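PDB 5DLK: TqaA from Penicillium aethiopicum, which probably closes a nonribosomal peptide chain into a macrocycle through its terminal condensation-like domain, the part of the large fungal synthetase contained here. Local coordinates for residues Gly300-Val305 / Phe337-Thr342; Thr268-Val273 / Leu452-Ser457; Thr345-Leu350 / Thr465-Arg470. All blocks are in the same frame, centred on the assembly; numbering follows the deposited sequence.

Contact 1 (Gly300-Val305 / Phe337-Thr342); sequences GSRDVV and FPEDST
Arg302 and Phe337 each place CG anti to their own carbonyl carbon, beside the backbone N (chi1 of Arg302 -69°), and the arginine chain then runs extended from CG to NE. The motif is a salt-bridge network, Arg302 with Glu339 and Asp340, at one edge of the six-stranded mixed sheet of the condensation domain, where strand 303-310 begins and its antiparallel neighbour 329-336 has just ended. Backbone evidence for that pairing is the bond from Phe337 N to Arg302 O, 2.8 Å, two residues away on each chain from the Val304-Val335 backbone pair. Arg302 O also lies at the edge of the Phe337 ring, in its plane, 3.6 Å from Phe337 CD1. Ala292 and Ser296 of helix 283-299 also pack on the Phe337 side chain.

The two acids treat the guanidinium differently. Glu339, bent at chi2, brings OE1 over the centre of one face, 3.7 Å above the plane, and the carboxylate is inclined by 47° to it. The resulting ion pair, Arg302 NH1 to Glu339 OE1, is long at 3.9 Å; no N-H points at the oxygen, so only charge attraction operates. Asp340 instead stands at the edge, OD1 in the guanidinium plane, making a long salt bridge of 3.8 Å from Arg302 NH2 to Asp340 OD1, the carboxylate and guanidinium planes 67° apart. Two waters add to the long ion pairs: water 1 accepts from Arg302 NE at 2.8 Å and donates to Pro338 O at 2.9 Å and to Asp340 OD1. Water 2 donates to Asp340 OD1 at 2.8 Å and takes a weak bond from Arg302 NH2.

Contact 2 (Thr268-Val273 / Leu452-Ser457); sequences TFKGIV and LANNIS
From Lys270 beside Ala453 to Ile272 beside Ser457, strand 268-272 and helix 452-457 run nearly parallel, their segment axes 25° apart and 8.0 Å at closest approach. The strand alternates: Thr268, Lys270 and Ile272 direct CB toward the helix, while Phe269 directs its own away. The closest backbone pairing is Lys270 CA to Ala453 CA at 6.0 Å, a spacing that the small alanine permits, since its CB meets Lys270 CB at 4.0 Å.

Lys270 sets CG anti to the backbone N (chi1 -179°) and then bends at chi2 (55°). Its aliphatic part crosses the Asn454 side chain at about a right angle, with CE 3.2 Å from Asn454 OD1. Further along, Ile272 CG2 packs on Ser457 CB at 3.5 Å. Ser457 is deposited in two conformers; in the one described, OG lies 3.4 Å from Lys270 CG and within reach of the carbonyl oxygens of Ala453 and Asn454, one turn back in the helix. In this conformer water 3 can link the two elements, accepting from Lys270 NZ at 3.1 Å and donating to Ser457 OG at 2.9 Å; with a second conformer deposited, the bridge is doubtful.

The contact lays helix 446-465 against the six-stranded sheet at its outermost strand, 265-272. Thr268 OG1 is bonded to Gln446 earlier in the helix, and Ala453 also reaches Val437 on the adjacent strand 433-440. Leu452 and Ile456 pack on Phe294 of helix 283-299, Leu452 also touching Val437.

Contact 3 (Thr345-Leu350 / Thr465-Arg470); sequences TVMDLL and TDPTAR
Thr345 and Arg470 form a single backbone bridge, CA to CA 4.2 Å, beside which Val346 N donates to Ala469 O at 2.8 Å, nearly in line with the carbonyl (C=O...N angle 172°). Thr345 CA also brings its hydrogen toward Ala469 O, and its CG2 lies 3.5 Å from Thr468 O. Val346 turns CB onto Pro467 O, while CG2 faces Ala469 CB at 4.3 Å. This is a helix N-terminus docked on a turn: Thr345 and Asp348 make a capping box at the start of helix 346-358, with Thr345 N giving Asp348 OD2 a straight bond of 2.9 Å and Asp348 N returning a weak one to Thr345 OG1, and Asp466-Ala469 is a type I beta turn whose Asp466 also forms an Asx turn to Thr468 N. The turn thus presents carbonyls to the first N-H groups of the helix, although the bond from Met347 N to Pro467 O is weak. Met347, bent at chi2 (71°) and chi3 (77°), lies alongside Pro467 and points the same way; its CE sits 3.5 Å from Pro467 CB, tighter than usual carbon contact. Arg470 leads away from this packing to a salt bridge with Asp343.

How the contacts relate
Contacts 1 and 2 belong to the same six-stranded sheet but to its two ends: contact 1 continues the pairing of strands 303-310 and 329-336 past the end of the latter, an outermost strand, and contact 2 covers the other outermost strand, 265-272, with a helix. Contact 2 is partly buried and joined by side-chain packing plus one doubtful water bridge, whereas contacts 1 and 3 are at the surface and use direct backbone bonds, contact 1 adding charges and waters, contact 3 helix capping. Contacts 2 and 3 share helix 446-465, one on its body and one just past its end. Contacts 1 and 3 touch, Phe337 CE2 lying 3.7 Å from Leu349 CD1.

Contact 1 (Gly300-Val305 / Phe337-Thr342)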
loop_
_atom_site.group_PDB
_atom_site.type_symbol
_atom_site.label_atom_id
_atom_site.label_comp_id
_atom_site.label_asym_id
_atom_site.label_seq_id
_atom_site.Cartn_x
_atom_site.Cartn_y
_atom_site.Cartn_z
ATOM N N GLY A 300 -22.472 -20.726 1.343
ATOM C CA GLY A 300 -23.337 -21.516 2.204
ATOM C C GLY A 300 -22.692 -21.766 3.560
ATOM O O GLY A 300 -22.760 -22.867 4.094
ATOM N N SER A 301 -22.079 -20.723 4.116
ATOM C CA SER A 301 -21.194 -20.867 5.262
ATOM C C SER A 301 -21.530 -19.887 6.371
ATOM O O SER A 301 -21.885 -18.744 6.099
ATOM C CB SER A 301 -19.742 -20.662 4.807
ATOM O OG SER A 301 -18.844 -20.718 5.911
ATOM N N ARG A 302 -21.423 -20.319 7.625
ATOM C CA ARG A 302 -21.575 -19.382 8.733
ATOM C C ARG A 302 -20.229 -19.003 9.357
ATOM O O ARG A 302 -20.182 -18.458 10.445
ATOM C CB ARG A 302 -22.484 -19.971 9.821
ATOM C CG ARG A 302 -23.950 -20.086 9.390
ATOM C CD ARG A 302 -24.824 -20.624 10.541
ATOM N NE ARG A 302 -26.189 -20.853 10.082
ATOM C CZ ARG A 302 -26.606 -21.966 9.487
ATOM N NH1 ARG A 302 -25.764 -22.975 9.301
ATOM N NH2 ARG A 302 -27.870 -22.069 9.089
ATOM N N ASP A 303 -19.130 -19.322 8.688
ATOM C CA ASP A 303 -17.816 -19.039 9.259
ATOM C C ASP A 303 -16.901 -18.727 8.088
ATOM O O ASP A 303 -16.469 -19.650 7.399
ATOM C CB ASP A 303 -17.320 -20.255 10.062
ATOM C CG ASP A 303 -15.970 -20.037 10.710
ATOM O OD1 ASP A 303 -15.510 -18.883 10.821
ATOM O OD2 ASP A 303 -15.343 -21.046 11.111
ATOM N N VAL A 304 -16.667 -17.445 7.801
ATOM C CA VAL A 304 -15.921 -17.122 6.583
ATOM C C VAL A 304 -14.601 -16.431 6.933
ATOM O O VAL A 304 -14.497 -15.734 7.949
ATOM C CB VAL A 304 -16.742 -16.240 5.621
ATOM C CG1 VAL A 304 -18.027 -16.968 5.176
ATOM C CG2 VAL A 304 -17.054 -14.902 6.254
ATOM N N VAL A 305 -13.582 -16.668 6.114
ATOM C CA VAL A 305 -12.302 -16.004 6.306
ATOM C C VAL A 305 -11.903 -15.379 4.990
ATOM O O VAL A 305 -11.942 -16.047 3.961
ATOM C CB VAL A 305 -11.179 -16.968 6.782
ATOM C CG1 VAL A 305 -9.860 -16.190 6.952
ATOM C CG2 VAL A 305 -11.579 -17.626 8.117
ATOM N N PHE A 337 -20.848 -16.273 12.038
ATOM C CA PHE A 337 -22.275 -16.016 12.248
ATOM C C PHE A 337 -22.869 -17.059 13.174
ATOM O O PHE A 337 -22.520 -18.227 13.074
ATOM C CB PHE A 337 -23.026 -16.065 10.923
ATOM C CG PHE A 337 -22.551 -15.069 9.906
ATOM C CD1 PHE A 337 -21.405 -15.309 9.147
ATOM C CD2 PHE A 337 -23.293 -13.913 9.667
ATOM C CE1 PHE A 337 -20.985 -14.396 8.187
ATOM C CE2 PHE A 337 -22.880 -12.995 8.716
ATOM C CZ PHE A 337 -21.720 -13.240 7.968
ATOM N N PRO A 338 -23.802 -16.654 14.045
ATOM C CA PRO A 338 -24.452 -17.653 14.904
ATOM C C PRO A 338 -25.515 -18.456 14.145
ATOM O O PRO A 338 -25.842 -18.142 13.006
ATOM C CB PRO A 338 -25.099 -16.793 16.005
ATOM C CG PRO A 338 -25.451 -15.535 15.326
ATOM C CD PRO A 338 -24.276 -15.293 14.325
ATOM N N GLU A 339 -26.077 -19.480 14.789
ATOM C CA GLU A 339 -27.208 -20.194 14.194
ATOM C C GLU A 339 -28.424 -19.269 14.056
ATOM O O GLU A 339 -28.502 -18.245 14.744
ATOM C CB GLU A 339 -27.559 -21.432 15.034
ATOM C CG GLU A 339 -26.462 -22.500 15.072
ATOM C CD GLU A 339 -26.125 -23.079 13.681
ATOM O OE1 GLU A 339 -27.058 -23.451 12.925
ATOM O OE2 GLU A 339 -24.921 -23.155 13.341
ATOM N N ASP A 340 -29.357 -19.626 13.170
ATOM C CA ASP A 340 -30.519 -18.801 12.870
ATOM C C ASP A 340 -31.304 -18.452 14.148
ATOM O O ASP A 340 -31.868 -17.370 14.255
ATOM C CB ASP A 340 -31.473 -19.510 11.901
ATOM C CG ASP A 340 -30.932 -19.606 10.478
ATOM O OD1 ASP A 340 -29.876 -19.009 10.161
ATOM O OD2 ASP A 340 -31.604 -20.284 9.668
ATOM N N SER A 341 -31.326 -19.388 15.085
ATOM C CA SER A 341 -32.107 -19.246 16.330
ATOM C C SER A 341 -31.714 -18.001 17.127
ATOM O O SER A 341 -32.531 -17.428 17.855
ATOM C CB SER A 341 -31.954 -20.497 17.208
ATOM O OG SER A 341 -30.626 -20.715 17.669
ATOM N N THR A 342 -30.466 -17.562 16.973
ATOM C CA THR A 342 -30.001 -16.379 17.698
ATOM C C THR A 342 -30.558 -15.080 17.085
ATOM O O THR A 342 -30.662 -14.031 17.754
ATOM C CB THR A 342 -28.456 -16.376 17.737
ATOM O OG1 THR A 342 -28.011 -17.561 18.412
ATOM C CG2 THR A 342 -27.894 -15.151 18.459
HETATM O O HOH W 1 -27.471 -18.414 10.641
HETATM O O HOH W 2 -28.847 -19.618 7.634
#

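Contact 2 (Thr268-Val273 / Leu452-Ser457)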
loop_
_atom_site.group_PDB
_atom_site.type_symbol
_atom_site.label_atom_id
_atom_site.label_comp_id
_atom_site.label_asym_id
_atom_site.label_seq_id
_atom_site.Cartn_x
_atom_site.Cartn_y
_atom_site.Cartn_z
ATOM N N THR A 268 -13.340 -1.948 -11.870
ATOM C CA THR A 268 -14.785 -1.775 -11.994
ATOM C C THR A 268 -15.286 -0.947 -10.813
ATOM O O THR A 268 -14.909 -1.199 -9.668
ATOM C CB THR A 268 -15.500 -3.137 -12.070
ATOM O OG1 THR A 268 -14.962 -3.883 -13.178
ATOM C CG2 THR A 268 -17.016 -2.961 -12.245
ATOM N N PHE A 269 -16.100 0.070 -11.092
ATOM C CA PHE A 269 -16.455 1.050 -10.058
ATOM C C PHE A 269 -17.954 1.123 -9.859
ATOM O O PHE A 269 -18.712 1.035 -10.822
ATOM C CB PHE A 269 -15.937 2.453 -10.435
ATOM C CG PHE A 269 -14.468 2.505 -10.749
ATOM C CD1 PHE A 269 -13.538 2.659 -9.736
ATOM C CD2 PHE A 269 -14.011 2.421 -12.059
ATOM C CE1 PHE A 269 -12.171 2.714 -10.018
ATOM C CE2 PHE A 269 -12.651 2.476 -12.343
ATOM C CZ PHE A 269 -11.736 2.625 -11.315
ATOM N N LYS A 270 -18.378 1.322 -8.617
ATOM C CA LYS A 270 -19.787 1.583 -8.311
ATOM C C LYS A 270 -19.859 2.595 -7.176
ATOM O O LYS A 270 -19.336 2.363 -6.087
ATOM C CB LYS A 270 -20.524 0.290 -7.940
ATOM C CG LYS A 270 -22.022 0.451 -7.613
ATOM C CD LYS A 270 -22.756 1.145 -8.746
ATOM C CE LYS A 270 -24.218 0.706 -8.846
ATOM N NZ LYS A 270 -25.052 1.276 -7.778
ATOM N N GLY A 271 -20.498 3.735 -7.422
ATOM C CA GLY A 271 -20.650 4.718 -6.362
ATOM C C GLY A 271 -22.012 4.659 -5.699
ATOM O O GLY A 271 -23.032 4.449 -6.366
ATOM N N ILE A 272 -22.035 4.842 -4.383
ATOM C CA ILE A 272 -23.288 4.910 -3.636
ATOM C C ILE A 272 -23.306 6.133 -2.756
ATOM O O ILE A 272 -22.266 6.715 -2.498
ATOM C CB ILE A 272 -23.516 3.663 -2.746
ATOM C CG1 ILE A 272 -22.353 3.482 -1.762
ATOM C CG2 ILE A 272 -23.657 2.436 -3.601
ATOM C CD1 ILE A 272 -22.620 2.352 -0.732
ATOM N N VAL A 273 -24.505 6.529 -2.319
ATOM C CA VAL A 273 -24.654 7.572 -1.321
ATOM C C VAL A 273 -23.795 7.220 -0.109
ATOM O O VAL A 273 -23.820 6.067 0.310
ATOM C CB VAL A 273 -26.109 7.712 -0.894
ATOM C CG1 VAL A 273 -26.236 8.753 0.209
ATOM C CG2 VAL A 273 -26.970 8.050 -2.119
ATOM N N LEU A 452 -20.311 -8.109 -8.759
ATOM C CA LEU A 452 -19.690 -8.054 -7.441
ATOM C C LEU A 452 -19.763 -6.639 -6.861
ATOM O O LEU A 452 -20.173 -6.460 -5.725
ATOM C CB LEU A 452 -18.231 -8.515 -7.512
ATOM C CG LEU A 452 -17.495 -8.460 -6.175
ATOM C CD1 LEU A 452 -18.147 -9.365 -5.131
ATOM C CD2 LEU A 452 -16.012 -8.795 -6.385
ATOM N N ALA A 453 -19.363 -5.635 -7.640
ATOM C CA ALA A 453 -19.395 -4.260 -7.143
ATOM C C ALA A 453 -20.828 -3.830 -6.816
ATOM O O ALA A 453 -21.074 -3.139 -5.820
ATOM C CB ALA A 453 -18.747 -3.294 -8.172
ATOM N N ASN A 454 -21.773 -4.238 -7.660
ATOM C CA ASN A 454 -23.181 -3.937 -7.432
ATOM C C ASN A 454 -23.728 -4.574 -6.161
ATOM O O ASN A 454 -24.401 -3.917 -5.375
ATOM C CB ASN A 454 -24.019 -4.397 -8.624
ATOM C CG ASN A 454 -23.934 -3.419 -9.791
ATOM O OD1 ASN A 454 -23.474 -2.286 -9.625
ATOM N ND2 ASN A 454 -24.365 -3.854 -10.970
ATOM N N ASN A 455 -23.456 -5.861 -5.987
ATOM C CA ASN A 455 -23.976 -6.587 -4.818
ATOM C C ASN A 455 -23.407 -6.051 -3.499
ATOM O O ASN A 455 -24.143 -5.818 -2.538
ATOM C CB ASN A 455 -23.644 -8.075 -4.913
ATOM C CG ASN A 455 -24.405 -8.794 -6.013
ATOM O OD1 ASN A 455 -24.044 -9.917 -6.371
ATOM N ND2 ASN A 455 -25.423 -8.147 -6.584
ATOM N N ILE A 456 -22.087 -5.896 -3.461
ATOM C CA ILE A 456 -21.417 -5.370 -2.268
ATOM C C ILE A 456 -21.962 -3.984 -1.929
ATOM O O ILE A 456 -22.307 -3.716 -0.785
ATOM C CB ILE A 456 -19.876 -5.276 -2.456
ATOM C CG1 ILE A 456 -19.249 -6.666 -2.660
ATOM C CG2 ILE A 456 -19.226 -4.586 -1.257
ATOM C CD1 ILE A 456 -19.454 -7.628 -1.484
ATOM N N SER A 457 -22.059 -3.106 -2.929
ATOM C CA SER A 457 -22.574 -1.770 -2.657
ATOM C C SER A 457 -24.041 -1.809 -2.198
ATOM O O SER A 457 -24.416 -1.038 -1.316
ATOM C CB SER A 457 -22.400 -0.862 -3.887
ATOM O OG SER A 457 -23.174 -1.320 -4.973
HETATM O O HOH W 3 -25.824 -0.215 -5.132
#

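Contact 3 (Thr345-Leu350 / Thr465-Arg470)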
loop_
_atom_site.group_PDB
_atom_site.type_symbol
_atom_site.label_atom_id
_atom_site.label_comp_id
_atom_site.label_asym_id
_atom_site.label_seq_id
_atom_site.Cartn_x
_atom_site.Cartn_y
_atom_site.Cartn_z
ATOM N N THR A 345 -29.176 -9.305 14.195
ATOM C CA THR A 345 -29.477 -8.150 13.363
ATOM C C THR A 345 -28.222 -7.680 12.658
ATOM O O THR A 345 -27.116 -8.107 12.966
ATOM C CB THR A 345 -30.022 -6.986 14.190
ATOM O OG1 THR A 345 -28.999 -6.525 15.077
ATOM C CG2 THR A 345 -31.240 -7.435 15.019
ATOM N N VAL A 346 -28.403 -6.781 11.702
ATOM C CA VAL A 346 -27.278 -6.106 11.085
ATOM C C VAL A 346 -26.342 -5.489 12.122
ATOM O O VAL A 346 -25.124 -5.619 12.016
ATOM C CB VAL A 346 -27.787 -5.029 10.117
ATOM C CG1 VAL A 346 -26.651 -4.095 9.701
ATOM C CG2 VAL A 346 -28.454 -5.703 8.911
ATOM N N MET A 347 -26.891 -4.853 13.155
ATOM C CA MET A 347 -26.031 -4.254 14.172
ATOM C C MET A 347 -25.119 -5.283 14.862
ATOM O O MET A 347 -23.961 -4.990 15.155
ATOM C CB MET A 347 -26.868 -3.540 15.239
ATOM C CG MET A 347 -26.047 -2.529 16.017
ATOM S SD MET A 347 -25.685 -1.107 14.930
ATOM C CE MET A 347 -27.283 -0.290 15.008
ATOM N N ASP A 348 -25.667 -6.463 15.136
ATOM C CA ASP A 348 -24.911 -7.543 15.784
ATOM C C ASP A 348 -23.744 -7.948 14.891
ATOM O O ASP A 348 -22.634 -8.186 15.373
ATOM C CB ASP A 348 -25.799 -8.758 16.066
ATOM C CG ASP A 348 -26.920 -8.453 17.069
ATOM O OD1 ASP A 348 -26.633 -7.773 18.065
ATOM O OD2 ASP A 348 -28.068 -8.893 16.855
ATOM N N LEU A 349 -24.005 -8.042 13.589
ATOM C CA LEU A 349 -22.945 -8.388 12.641
ATOM C C LEU A 349 -21.903 -7.279 12.588
ATOM O O LEU A 349 -20.697 -7.550 12.551
ATOM C CB LEU A 349 -23.536 -8.659 11.240
ATOM C CG LEU A 349 -22.492 -8.765 10.128
ATOM C CD1 LEU A 349 -21.549 -9.929 10.411
ATOM C CD2 LEU A 349 -23.168 -8.921 8.752
ATOM N N LEU A 350 -22.348 -6.022 12.582
ATOM C CA LEU A 350 -21.394 -4.911 12.512
ATOM C C LEU A 350 -20.473 -4.911 13.751
ATOM O O LEU A 350 -19.267 -4.757 13.625
ATOM C CB LEU A 350 -22.120 -3.576 12.399
ATOM C CG LEU A 350 -22.872 -3.429 11.066
ATOM C CD1 LEU A 350 -23.753 -2.171 11.087
ATOM C CD2 LEU A 350 -21.864 -3.348 9.935
ATOM N N THR A 465 -29.199 1.729 5.757
ATOM C CA THR A 465 -30.604 2.135 5.752
ATOM C C THR A 465 -31.397 1.526 6.924
ATOM O O THR A 465 -32.232 2.210 7.532
ATOM C CB THR A 465 -31.252 1.763 4.405
ATOM O OG1 THR A 465 -30.506 2.390 3.348
ATOM C CG2 THR A 465 -32.703 2.234 4.325
ATOM N N ASP A 466 -31.140 0.261 7.265
ATOM C CA ASP A 466 -31.831 -0.340 8.415
ATOM C C ASP A 466 -30.923 -1.227 9.269
ATOM O O ASP A 466 -30.947 -2.446 9.135
ATOM C CB ASP A 466 -33.032 -1.166 7.964
ATOM C CG ASP A 466 -33.920 -1.593 9.138
ATOM O OD1 ASP A 466 -33.642 -1.169 10.286
ATOM O OD2 ASP A 466 -34.899 -2.345 8.917
ATOM N N PRO A 467 -30.166 -0.614 10.178
ATOM C CA PRO A 467 -29.210 -1.386 10.971
ATOM C C PRO A 467 -29.888 -2.331 11.975
ATOM O O PRO A 467 -29.195 -3.159 12.567
ATOM C CB PRO A 467 -28.414 -0.312 11.719
ATOM C CG PRO A 467 -28.772 0.975 11.113
ATOM C CD PRO A 467 -30.092 0.826 10.453
ATOM N N THR A 468 -31.199 -2.226 12.184
ATOM C CA THR A 468 -31.839 -3.129 13.138
ATOM C C THR A 468 -32.498 -4.312 12.438
ATOM O O THR A 468 -33.135 -5.153 13.085
ATOM C CB THR A 468 -32.898 -2.401 14.025
ATOM O OG1 THR A 468 -34.025 -2.031 13.234
ATOM C CG2 THR A 468 -32.314 -1.165 14.678
ATOM N N ALA A 469 -32.352 -4.385 11.115
ATOM C CA ALA A 469 -32.929 -5.484 10.347
ATOM C C ALA A 469 -32.351 -6.831 10.748
ATOM O O ALA A 469 -31.160 -6.935 11.040
ATOM C CB ALA A 469 -32.707 -5.267 8.841
ATOM N N ARG A 470 -33.182 -7.869 10.706
ATOM C CA ARG A 470 -32.702 -9.232 10.950
ATOM C C ARG A 470 -31.872 -9.692 9.766
ATOM O O ARG A 470 -32.273 -9.499 8.618
ATOM C CB ARG A 470 -33.866 -10.203 11.186
ATOM C CG ARG A 470 -34.530 -10.089 12.544
ATOM C CD ARG A 470 -35.776 -10.998 12.621
ATOM N NE ARG A 470 -35.719 -12.078 11.630
ATOM C CZ ARG A 470 -36.370 -13.236 11.726
ATOM N NH1 ARG A 470 -37.144 -13.487 12.774
ATOM N NH2 ARG A 470 -36.246 -14.151 10.774
#